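PDB 4EUN: thermoresistant glucokinase from Janibacter sp. HTCC2649, which probably transfers the gamma-phosphate of ATP to gluconate, as a gluconokinase of the P-loop kinase family. Local coordinates for residues 29-40 against 123-131; 49-60 against 97-108. All blocks are in the same frame, centred on the assembly; numbering follows the deposited sequence.

Contact 1 (29-40 against 123-131); sequences TRHVVVMGVSGS and PPSVDFLHL. With SO4 (sulfate ion), chain B.
Strands 31-35 and 127-131 run parallel, their axes 4.7 Å apart at closest and 19° from aligned, and five backbone hydrogen bonds join them in a ladder from H31 O to L131 N. At the start of the ladder P123 lays its CB over one face of the H31 imidazole, 3.8 Å from the ring centroid. On the face carrying V32 and V34, R30 folds back, bent at chi2 and chi3, so that NH2 forms a salt bridge with D127 OD2 at 2.9 Å. That oxygen is met from above the carboxylate plane, the two flat groups standing 86° apart; OD1 is held by S170. Water 1 ties D127 OD2 to R30 NE, H31 N and S125 OG. Further along, L129 CD1 rests against both V32 CG1 and V34 CG2. The other face has F128 alongside V33, CE2 3.7 Å from V33 CB, while the methyl of M35 reaches H130 CB at 3.9 Å. Past strand 31-35 the chain turns so that S40 O meets L131 CD2, and water 2 bridges L131 O and V37 N. G39 N donates to a sulfate oxygen, O2, at 3.1 Å, in a strand-loop-helix arrangement that fits the P-loop of nucleotide-binding kinases.

Contact 2 (49-60 against 97-108); sequences VADETGLEFAEA and RADAGVSTIITC
The flat groups of E56 and R97 meet edge to edge, their planes only 25° apart, while the F57 ring receives T107 CG2 at its edge, 3.8 Å from CE1. R97 grips the carboxylate side-on with two nitrogens: NE lies 2.8 Å from E56 OE1, on its syn side, and NH2 gives a nearly straight bond to the syn lone pair of OE2. E56 reaches this far because its chain is fully extended, with CG opposite the backbone N (chi1 178°). The pair sits at the subunit interface: R97 NH1 bonds to H64 O of the second subunit, and F149 of that subunit packs on E56.

On the other face of the sheet, I105 fills the angle between helix and strand. Its CD1 meets V49 CG1 at 3.7 Å, and its CG2 touches both A50 CB and L55 CB. L55 reaches past it, setting CD1 against S103 CB. Farther along the same face, T107 OG1 donates to E59 OE1 at 2.7 Å, arriving from above the carboxylate plane, in one of the two conformers modelled for E59. With its hydroxyl between the backbone N and the carbonyl carbon, T107 directs OG1 to E59 and its methyl to F57; in that same conformer E59 OE2 is taken by D61 N.

Backbone bonds run from E56 N to A60 N along the parallel strands 56-59 and 104-108, whose axes diverge by 22°. A60 CB rests against C108 SG at 3.8 Å. The segment 97-108 leaves its helix through a Schellman motif, with G101 at positive phi and V102 N bonded to R97 O. Two helix ends thus feed the outermost strand of the chain's own sheet, 56-59, and its neighbour 104-108, in the parallel alpha/beta sheet of a P-loop kinase fold.

In the fold
Contacts 1 and 2 are adjoining strand pairs of one five-stranded parallel sheet, ordered 56-59, 104-108, 31-35, 127-132, 171-175, with centres about 10 Å apart. Strand 31-35 meets strand 104-108 at the seam, where V34 N lies 2.8 Å from I106 O and V34 O 2.8 Å from C108 N, both probable hydrogen bonds. H31 also joins the two contacts, its NE2 packing 3.4 Å from A98 CB. Both approach the sulfate: in the likely P-loop, G41 N, K42 NZ and T43 OG1 complete its shell, while the E59 side chain of contact 2, in one conformer, comes within about 5 Å. The sulfate, probably from the crystallisation liquor, may mark where a nucleotide phosphate binds.

Contact 1 (29-40 against 123-131)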
loop_
_atom_site.group_PDB
_atom_site.type_symbol
_atom_site.label_atom_id
_atom_site.label_comp_id
_atom_site.label_asym_id
_atom_site.label_seq_id
_atom_site.Cartn_x
_atom_site.Cartn_y
_atom_site.Cartn_z
ATOM N N THR A 29 0.382 -10.880 -18.105
ATOM C CA THR A 29 0.457 -10.073 -16.899
ATOM C C THR A 29 1.017 -10.918 -15.775
ATOM O O THR A 29 0.947 -12.147 -15.824
ATOM C CB THR A 29 -0.898 -9.460 -16.510
ATOM O OG1 THR A 29 -1.857 -10.497 -16.286
ATOM C CG2 THR A 29 -1.401 -8.549 -17.628
ATOM N N ARG A 30 1.593 -10.261 -14.777
ATOM C CA ARG A 30 2.161 -10.968 -13.635
ATOM C C ARG A 30 1.468 -10.505 -12.375
ATOM O O ARG A 30 1.059 -9.342 -12.266
ATOM C CB ARG A 30 3.657 -10.688 -13.517
ATOM C CG ARG A 30 4.469 -11.127 -14.722
ATOM C CD ARG A 30 4.437 -12.638 -14.894
ATOM N NE ARG A 30 5.012 -13.316 -13.733
ATOM C CZ ARG A 30 6.312 -13.543 -13.563
ATOM N NH1 ARG A 30 7.186 -13.145 -14.474
ATOM N NH2 ARG A 30 6.739 -14.162 -12.472
ATOM N N HIS A 31 1.339 -11.414 -11.414
ATOM C CA HIS A 31 0.633 -11.107 -10.186
ATOM C C HIS A 31 1.342 -11.760 -9.026
ATOM O O HIS A 31 1.443 -12.983 -8.958
ATOM C CB HIS A 31 -0.831 -11.544 -10.309
ATOM C CG HIS A 31 -1.477 -10.987 -11.537
ATOM N ND1 HIS A 31 -1.998 -9.711 -11.577
ATOM C CD2 HIS A 31 -1.599 -11.484 -12.790
ATOM C CE1 HIS A 31 -2.433 -9.456 -12.801
ATOM N NE2 HIS A 31 -2.206 -10.513 -13.552
ATOM N N VAL A 32 1.855 -10.920 -8.136
ATOM C CA VAL A 32 2.720 -11.370 -7.053
ATOM C C VAL A 32 2.022 -11.102 -5.737
ATOM O O VAL A 32 1.386 -10.069 -5.566
ATOM C CB VAL A 32 4.076 -10.615 -7.084
ATOM C CG1 VAL A 32 5.007 -11.115 -5.982
ATOM C CG2 VAL A 32 4.740 -10.771 -8.451
ATOM N N VAL A 33 2.132 -12.050 -4.809
ATOM C CA VAL A 33 1.635 -11.856 -3.454
ATOM C C VAL A 33 2.797 -12.016 -2.489
ATOM O O VAL A 33 3.469 -13.046 -2.506
ATOM C CB VAL A 33 0.517 -12.874 -3.094
ATOM C CG1 VAL A 33 0.143 -12.761 -1.618
ATOM C CG2 VAL A 33 -0.710 -12.631 -3.974
ATOM N N VAL A 34 3.036 -10.992 -1.668
ATOM C CA VAL A 34 4.035 -11.081 -0.609
ATOM C C VAL A 34 3.266 -11.452 0.635
ATOM O O VAL A 34 2.441 -10.688 1.114
ATOM C CB VAL A 34 4.771 -9.747 -0.375
ATOM C CG1 VAL A 34 5.890 -9.942 0.654
ATOM C CG2 VAL A 34 5.345 -9.218 -1.706
ATOM N N MET A 35 3.575 -12.621 1.178
ATOM C CA MET A 35 2.813 -13.174 2.276
ATOM C C MET A 35 3.721 -13.273 3.493
ATOM O O MET A 35 4.862 -13.682 3.384
ATOM C CB MET A 35 2.275 -14.546 1.860
ATOM C CG MET A 35 1.987 -15.488 2.994
ATOM S SD MET A 35 1.363 -17.076 2.404
ATOM C CE MET A 35 2.804 -17.819 1.632
ATOM N N GLY A 36 3.223 -12.863 4.655
ATOM C CA GLY A 36 3.985 -12.989 5.888
ATOM C C GLY A 36 3.219 -12.314 6.998
ATOM O O GLY A 36 2.327 -11.521 6.734
ATOM N N VAL A 37 3.561 -12.610 8.241
ATOM C CA VAL A 37 2.831 -11.993 9.344
ATOM C C VAL A 37 3.121 -10.496 9.447
ATOM O O VAL A 37 4.046 -9.992 8.813
ATOM C CB VAL A 37 3.126 -12.684 10.691
ATOM C CG1 VAL A 37 2.856 -14.178 10.580
ATOM C CG2 VAL A 37 4.565 -12.430 11.131
ATOM N N SER A 38 2.315 -9.788 10.232
ATOM C CA SER A 38 2.555 -8.373 10.501
ATOM C C SER A 38 3.924 -8.157 11.135
ATOM O O SER A 38 4.310 -8.875 12.070
ATOM C CB SER A 38 1.480 -7.823 11.440
ATOM O OG SER A 38 0.209 -7.830 10.821
ATOM N N GLY A 39 4.649 -7.161 10.642
ATOM C CA GLY A 39 5.934 -6.814 11.218
ATOM C C GLY A 39 7.070 -7.612 10.615
ATOM O O GLY A 39 8.196 -7.564 11.106
ATOM N N SER A 40 6.771 -8.344 9.542
ATOM C CA SER A 40 7.781 -9.131 8.847
ATOM C C SER A 40 8.537 -8.304 7.801
ATOM O O SER A 40 9.640 -8.671 7.392
ATOM C CB SER A 40 7.161 -10.382 8.223
ATOM O OG SER A 40 6.131 -10.059 7.308
ATOM N N PRO A 123 -6.611 -14.222 -11.293
ATOM C CA PRO A 123 -5.765 -13.927 -12.457
ATOM C C PRO A 123 -5.133 -15.195 -13.029
ATOM O O PRO A 123 -5.217 -16.258 -12.411
ATOM C CB PRO A 123 -4.695 -13.007 -11.866
ATOM C CG PRO A 123 -4.545 -13.509 -10.449
ATOM C CD PRO A 123 -5.932 -13.906 -10.018
ATOM N N PRO A 124 -4.499 -15.092 -14.204
ATOM C CA PRO A 124 -4.009 -16.318 -14.846
ATOM C C PRO A 124 -2.878 -17.026 -14.104
ATOM O O PRO A 124 -2.635 -18.206 -14.378
ATOM C CB PRO A 124 -3.515 -15.821 -16.212
ATOM C CG PRO A 124 -4.268 -14.564 -16.456
ATOM C CD PRO A 124 -4.417 -13.928 -15.105
ATOM N N SER A 125 -2.202 -16.334 -13.192
ATOM C CA SER A 125 -1.167 -16.957 -12.369
ATOM C C SER A 125 -0.940 -16.105 -11.132
ATOM O O SER A 125 -1.225 -14.905 -11.141
ATOM C CB SER A 125 0.149 -17.084 -13.137
ATOM O OG SER A 125 0.633 -15.806 -13.520
ATOM N N VAL A 126 -0.446 -16.728 -10.061
ATOM C CA VAL A 126 -0.023 -15.994 -8.870
ATOM C C VAL A 126 1.291 -16.547 -8.313
ATOM O O VAL A 126 1.413 -17.749 -8.045
ATOM C CB VAL A 126 -1.085 -16.001 -7.747
ATOM C CG1 VAL A 126 -0.648 -15.078 -6.609
ATOM C CG2 VAL A 126 -2.437 -15.550 -8.266
ATOM N N ASP A 127 2.271 -15.663 -8.146
ATOM C CA ASP A 127 3.568 -16.048 -7.602
ATOM C C ASP A 127 3.682 -15.518 -6.192
ATOM O O ASP A 127 3.351 -14.366 -5.934
ATOM C CB ASP A 127 4.700 -15.468 -8.457
ATOM C CG ASP A 127 4.656 -15.949 -9.890
ATOM O OD1 ASP A 127 4.642 -17.182 -10.117
ATOM O OD2 ASP A 127 4.627 -15.086 -10.793
ATOM N N PHE A 128 4.144 -16.357 -5.267
ATOM C CA PHE A 128 4.192 -15.962 -3.869
ATOM C C PHE A 128 5.606 -15.715 -3.389
ATOM O O PHE A 128 6.510 -16.494 -3.679
ATOM C CB PHE A 128 3.531 -17.050 -2.998
ATOM C CG PHE A 128 2.050 -17.116 -3.174
ATOM C CD1 PHE A 128 1.488 -17.851 -4.213
ATOM C CD2 PHE A 128 1.214 -16.394 -2.328
ATOM C CE1 PHE A 128 0.106 -17.876 -4.397
ATOM C CE2 PHE A 128 -0.162 -16.418 -2.501
ATOM C CZ PHE A 128 -0.715 -17.158 -3.536
ATOM N N LEU A 129 5.795 -14.615 -2.669
ATOM C CA LEU A 129 7.030 -14.386 -1.929
ATOM C C LEU A 129 6.670 -14.541 -0.462
ATOM O O LEU A 129 5.913 -13.748 0.098
ATOM C CB LEU A 129 7.585 -12.985 -2.207
ATOM C CG LEU A 129 7.835 -12.621 -3.671
ATOM C CD1 LEU A 129 8.240 -11.157 -3.764
ATOM C CD2 LEU A 129 8.900 -13.513 -4.287
ATOM N N HIS A 130 7.192 -15.587 0.158
ATOM C CA HIS A 130 6.856 -15.886 1.549
ATOM C C HIS A 130 7.938 -15.326 2.478
ATOM O O HIS A 130 9.028 -15.887 2.583
ATOM C CB HIS A 130 6.716 -17.398 1.715
ATOM C CG HIS A 130 6.506 -17.849 3.126
ATOM N ND1 HIS A 130 6.641 -19.170 3.495
ATOM C CD2 HIS A 130 6.165 -17.171 4.248
ATOM C CE1 HIS A 130 6.407 -19.285 4.792
ATOM N NE2 HIS A 130 6.121 -18.093 5.275
ATOM N N LEU A 131 7.632 -14.201 3.121
ATOM C CA LEU A 131 8.578 -13.509 3.985
ATOM C C LEU A 131 8.384 -14.015 5.404
ATOM O O LEU A 131 7.297 -13.891 5.979
ATOM C CB LEU A 131 8.333 -12.000 3.914
ATOM C CG LEU A 131 9.305 -11.035 4.594
ATOM C CD1 LEU A 131 10.677 -11.082 3.955
ATOM C CD2 LEU A 131 8.736 -9.641 4.481
HETATM S S SO4 B . 4.694 -5.541 7.439
HETATM O O1 SO4 B . 4.496 -6.959 7.161
HETATM O O2 SO4 B . 3.755 -5.140 8.477
HETATM O O3 SO4 B . 4.455 -4.774 6.224
HETATM O O4 SO4 B . 6.050 -5.287 7.898
HETATM O O HOH W 1 2.400 -14.044 -12.106
HETATM O O HOH W 2 6.108 -14.163 8.347
#

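Contact 2 (49-60 against 97-108)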
loop_
_atom_site.group_PDB
_atom_site.type_symbol
_atom_site.label_atom_id
_atom_site.label_comp_id
_atom_site.label_asym_id
_atom_site.label_seq_id
_atom_site.Cartn_x
_atom_site.Cartn_y
_atom_site.Cartn_z
ATOM N N VAL A 49 10.119 -4.322 -4.934
ATOM C CA VAL A 49 9.863 -5.064 -6.164
ATOM C C VAL A 49 9.067 -4.212 -7.159
ATOM O O VAL A 49 9.384 -4.171 -8.349
ATOM C CB VAL A 49 9.137 -6.407 -5.882
ATOM C CG1 VAL A 49 8.686 -7.057 -7.183
ATOM C CG2 VAL A 49 10.050 -7.356 -5.127
ATOM N N ALA A 50 8.049 -3.519 -6.662
ATOM C CA ALA A 50 7.197 -2.689 -7.511
ATOM C C ALA A 50 8.003 -1.609 -8.220
ATOM O O ALA A 50 7.791 -1.341 -9.408
ATOM C CB ALA A 50 6.080 -2.063 -6.683
ATOM N N ASP A 51 8.920 -0.983 -7.487
ATOM C CA ASP A 51 9.672 0.162 -8.004
ATOM C C ASP A 51 10.604 -0.191 -9.158
ATOM O O ASP A 51 10.993 0.685 -9.938
ATOM C CB ASP A 51 10.445 0.852 -6.873
ATOM C CG ASP A 51 9.795 2.148 -6.430
ATOM O OD1 ASP A 51 8.548 2.199 -6.357
ATOM O OD2 ASP A 51 10.527 3.125 -6.171
ATOM N N GLU A 52 10.948 -1.468 -9.279
ATOM C CA GLU A 52 11.871 -1.907 -10.323
ATOM C C GLU A 52 11.188 -2.631 -11.480
ATOM O O GLU A 52 11.819 -2.926 -12.491
ATOM C CB GLU A 52 12.974 -2.788 -9.724
ATOM C CG GLU A 52 13.929 -2.050 -8.791
ATOM C CD GLU A 52 14.597 -0.841 -9.446
ATOM O OE1 GLU A 52 14.764 -0.826 -10.687
ATOM O OE2 GLU A 52 14.962 0.101 -8.709
ATOM N N THR A 53 9.894 -2.899 -11.342
ATOM C CA THR A 53 9.194 -3.720 -12.324
ATOM C C THR A 53 7.965 -3.048 -12.920
ATOM O O THR A 53 7.457 -3.500 -13.943
ATOM C CB THR A 53 8.710 -5.018 -11.691
ATOM O OG1 THR A 53 7.913 -4.694 -10.546
ATOM C CG2 THR A 53 9.881 -5.878 -11.262
ATOM N N GLY A 54 7.460 -2.013 -12.255
ATOM C CA GLY A 54 6.237 -1.365 -12.687
ATOM C C GLY A 54 4.957 -2.046 -12.232
ATOM O O GLY A 54 3.864 -1.648 -12.644
ATOM N N LEU A 55 5.081 -3.072 -11.387
ATOM C CA LEU A 55 3.904 -3.747 -10.857
ATOM C C LEU A 55 3.108 -2.778 -9.975
ATOM O O LEU A 55 3.699 -1.962 -9.262
ATOM C CB LEU A 55 4.314 -4.975 -10.043
ATOM C CG LEU A 55 4.424 -6.328 -10.750
ATOM C CD1 LEU A 55 5.141 -6.244 -12.069
ATOM C CD2 LEU A 55 5.129 -7.316 -9.829
ATOM N N GLU A 56 1.778 -2.857 -10.020
ATOM C CA GLU A 56 0.961 -1.981 -9.174
ATOM C C GLU A 56 0.907 -2.544 -7.770
ATOM O O GLU A 56 0.468 -3.668 -7.579
ATOM C CB GLU A 56 -0.478 -1.880 -9.674
ATOM C CG GLU A 56 -1.324 -1.005 -8.746
ATOM C CD GLU A 56 -2.764 -0.853 -9.173
ATOM O OE1 GLU A 56 -3.147 -1.398 -10.233
ATOM O OE2 GLU A 56 -3.514 -0.170 -8.432
ATOM N N PHE A 57 1.304 -1.735 -6.795
ATOM C CA PHE A 57 1.321 -2.179 -5.405
ATOM C C PHE A 57 -0.018 -1.913 -4.733
ATOM O O PHE A 57 -0.597 -0.839 -4.879
ATOM C CB PHE A 57 2.444 -1.451 -4.658
ATOM C CG PHE A 57 2.370 -1.579 -3.161
ATOM C CD1 PHE A 57 2.456 -2.822 -2.545
ATOM C CD2 PHE A 57 2.241 -0.452 -2.370
ATOM C CE1 PHE A 57 2.387 -2.923 -1.173
ATOM C CE2 PHE A 57 2.187 -0.553 -0.995
ATOM C CZ PHE A 57 2.261 -1.791 -0.397
ATOM N N ALA A 58 -0.510 -2.900 -3.984
ATOM C CA ALA A 58 -1.677 -2.687 -3.132
ATOM C C ALA A 58 -1.506 -3.441 -1.823
ATOM O O ALA A 58 -0.856 -4.479 -1.765
ATOM C CB ALA A 58 -2.943 -3.143 -3.822
ATOM N N GLU A 59 -2.126 -2.905 -0.779
ATOM C CA GLU A 59 -2.094 -3.502 0.542
ATOM C C GLU A 59 -3.396 -4.266 0.738
ATOM O O GLU A 59 -4.469 -3.667 0.711
ATOM C CB GLU A 59 -1.985 -2.376 1.566
ATOM C CG GLU A 59 -0.917 -2.604 2.599
ATOM C CD GLU A 59 -1.271 -3.742 3.519
ATOM O OE1 GLU A 59 -0.365 -4.516 3.894
ATOM O OE2 GLU A 59 -2.466 -3.864 3.867
ATOM N N ALA A 60 -3.308 -5.585 0.914
ATOM C CA ALA A 60 -4.510 -6.419 0.957
ATOM C C ALA A 60 -5.453 -6.125 2.124
ATOM O O ALA A 60 -6.657 -6.323 1.990
ATOM C CB ALA A 60 -4.154 -7.910 0.934
ATOM N N ARG A 97 -7.619 -6.400 -13.024
ATOM C CA ARG A 97 -6.375 -5.730 -13.410
ATOM C C ARG A 97 -5.745 -6.467 -14.595
ATOM O O ARG A 97 -5.391 -5.851 -15.604
ATOM C CB ARG A 97 -5.387 -5.653 -12.236
ATOM C CG ARG A 97 -5.791 -4.708 -11.084
ATOM C CD ARG A 97 -5.997 -3.328 -11.609
ATOM N NE ARG A 97 -5.778 -2.213 -10.682
ATOM C CZ ARG A 97 -6.754 -1.479 -10.160
ATOM N NH1 ARG A 97 -8.021 -1.780 -10.405
ATOM N NH2 ARG A 97 -6.471 -0.437 -9.401
ATOM N N ALA A 98 -5.616 -7.788 -14.471
ATOM C CA ALA A 98 -5.101 -8.640 -15.545
ATOM C C ALA A 98 -5.809 -8.405 -16.872
ATOM O O ALA A 98 -5.172 -8.309 -17.934
ATOM C CB ALA A 98 -5.222 -10.123 -15.142
ATOM N N ASP A 99 -7.135 -8.325 -16.820
ATOM C CA ASP A 99 -7.923 -8.173 -18.038
ATOM C C ASP A 99 -7.598 -6.867 -18.742
ATOM O O ASP A 99 -7.727 -6.767 -19.965
ATOM C CB ASP A 99 -9.419 -8.238 -17.723
ATOM C CG ASP A 99 -9.929 -9.660 -17.621
ATOM O OD1 ASP A 99 -9.279 -10.569 -18.186
ATOM O OD2 ASP A 99 -10.984 -9.868 -16.986
ATOM N N ALA A 100 -7.170 -5.868 -17.975
ATOM C CA ALA A 100 -6.852 -4.562 -18.552
ATOM C C ALA A 100 -5.355 -4.424 -18.808
ATOM O O ALA A 100 -4.878 -3.338 -19.140
ATOM C CB ALA A 100 -7.337 -3.445 -17.633
ATOM N N GLY A 101 -4.613 -5.515 -18.621
ATOM C CA GLY A 101 -3.198 -5.532 -18.940
ATOM C C GLY A 101 -2.293 -5.045 -17.826
ATOM O O GLY A 101 -1.094 -4.830 -18.046
ATOM N N VAL A 102 -2.851 -4.918 -16.621
ATOM C CA VAL A 102 -2.118 -4.374 -15.480
ATOM C C VAL A 102 -1.569 -5.494 -14.583
ATOM O O VAL A 102 -2.318 -6.360 -14.130
ATOM C CB VAL A 102 -3.014 -3.444 -14.625
ATOM C CG1 VAL A 102 -2.226 -2.844 -13.476
ATOM C CG2 VAL A 102 -3.625 -2.337 -15.467
ATOM N N SER A 103 -0.262 -5.470 -14.336
ATOM C CA SER A 103 0.390 -6.431 -13.451
ATOM C C SER A 103 0.410 -5.872 -12.032
ATOM O O SER A 103 0.466 -4.652 -11.840
ATOM C CB SER A 103 1.814 -6.700 -13.912
ATOM O OG SER A 103 1.820 -7.387 -15.154
ATOM N N THR A 104 0.371 -6.763 -11.039
ATOM C CA THR A 104 0.144 -6.346 -9.654
ATOM C C THR A 104 1.062 -7.048 -8.650
ATOM O O THR A 104 1.541 -8.154 -8.903
ATOM C CB THR A 104 -1.314 -6.629 -9.215
ATOM O OG1 THR A 104 -1.548 -8.047 -9.217
ATOM C CG2 THR A 104 -2.315 -5.946 -10.164
ATOM N N ILE A 105 1.288 -6.388 -7.515
ATOM C CA ILE A 105 1.910 -7.018 -6.353
ATOM C C ILE A 105 1.168 -6.548 -5.108
ATOM O O ILE A 105 0.976 -5.349 -4.893
ATOM C CB ILE A 105 3.436 -6.741 -6.266
ATOM C CG1 ILE A 105 4.054 -7.463 -5.068
ATOM C CG2 ILE A 105 3.751 -5.226 -6.229
ATOM C CD1 ILE A 105 5.580 -7.529 -5.152
ATOM N N ILE A 106 0.733 -7.497 -4.283
ATOM C CA ILE A 106 -0.010 -7.155 -3.076
ATOM C C ILE A 106 0.654 -7.774 -1.862
ATOM O O ILE A 106 1.261 -8.840 -1.953
ATOM C CB ILE A 106 -1.487 -7.609 -3.149
ATOM C CG1 ILE A 106 -1.605 -9.123 -3.172
ATOM C CG2 ILE A 106 -2.181 -6.999 -4.376
ATOM C CD1 ILE A 106 -3.049 -9.603 -3.214
ATOM N N THR A 107 0.528 -7.106 -0.718
ATOM C CA THR A 107 0.977 -7.695 0.541
ATOM C C THR A 107 -0.201 -8.343 1.238
ATOM O O THR A 107 -1.259 -7.729 1.332
ATOM C CB THR A 107 1.550 -6.624 1.461
ATOM O OG1 THR A 107 0.626 -5.531 1.539
ATOM C CG2 THR A 107 2.862 -6.097 0.911
ATOM N N CYS A 108 -0.013 -9.570 1.722
ATOM C CA CYS A 108 -1.026 -10.273 2.513
ATOM C C CYS A 108 -0.439 -10.739 3.837
ATOM O O CYS A 108 0.740 -11.082 3.910
ATOM C CB CYS A 108 -1.514 -11.529 1.788
ATOM S SG CYS A 108 -2.500 -11.222 0.329
#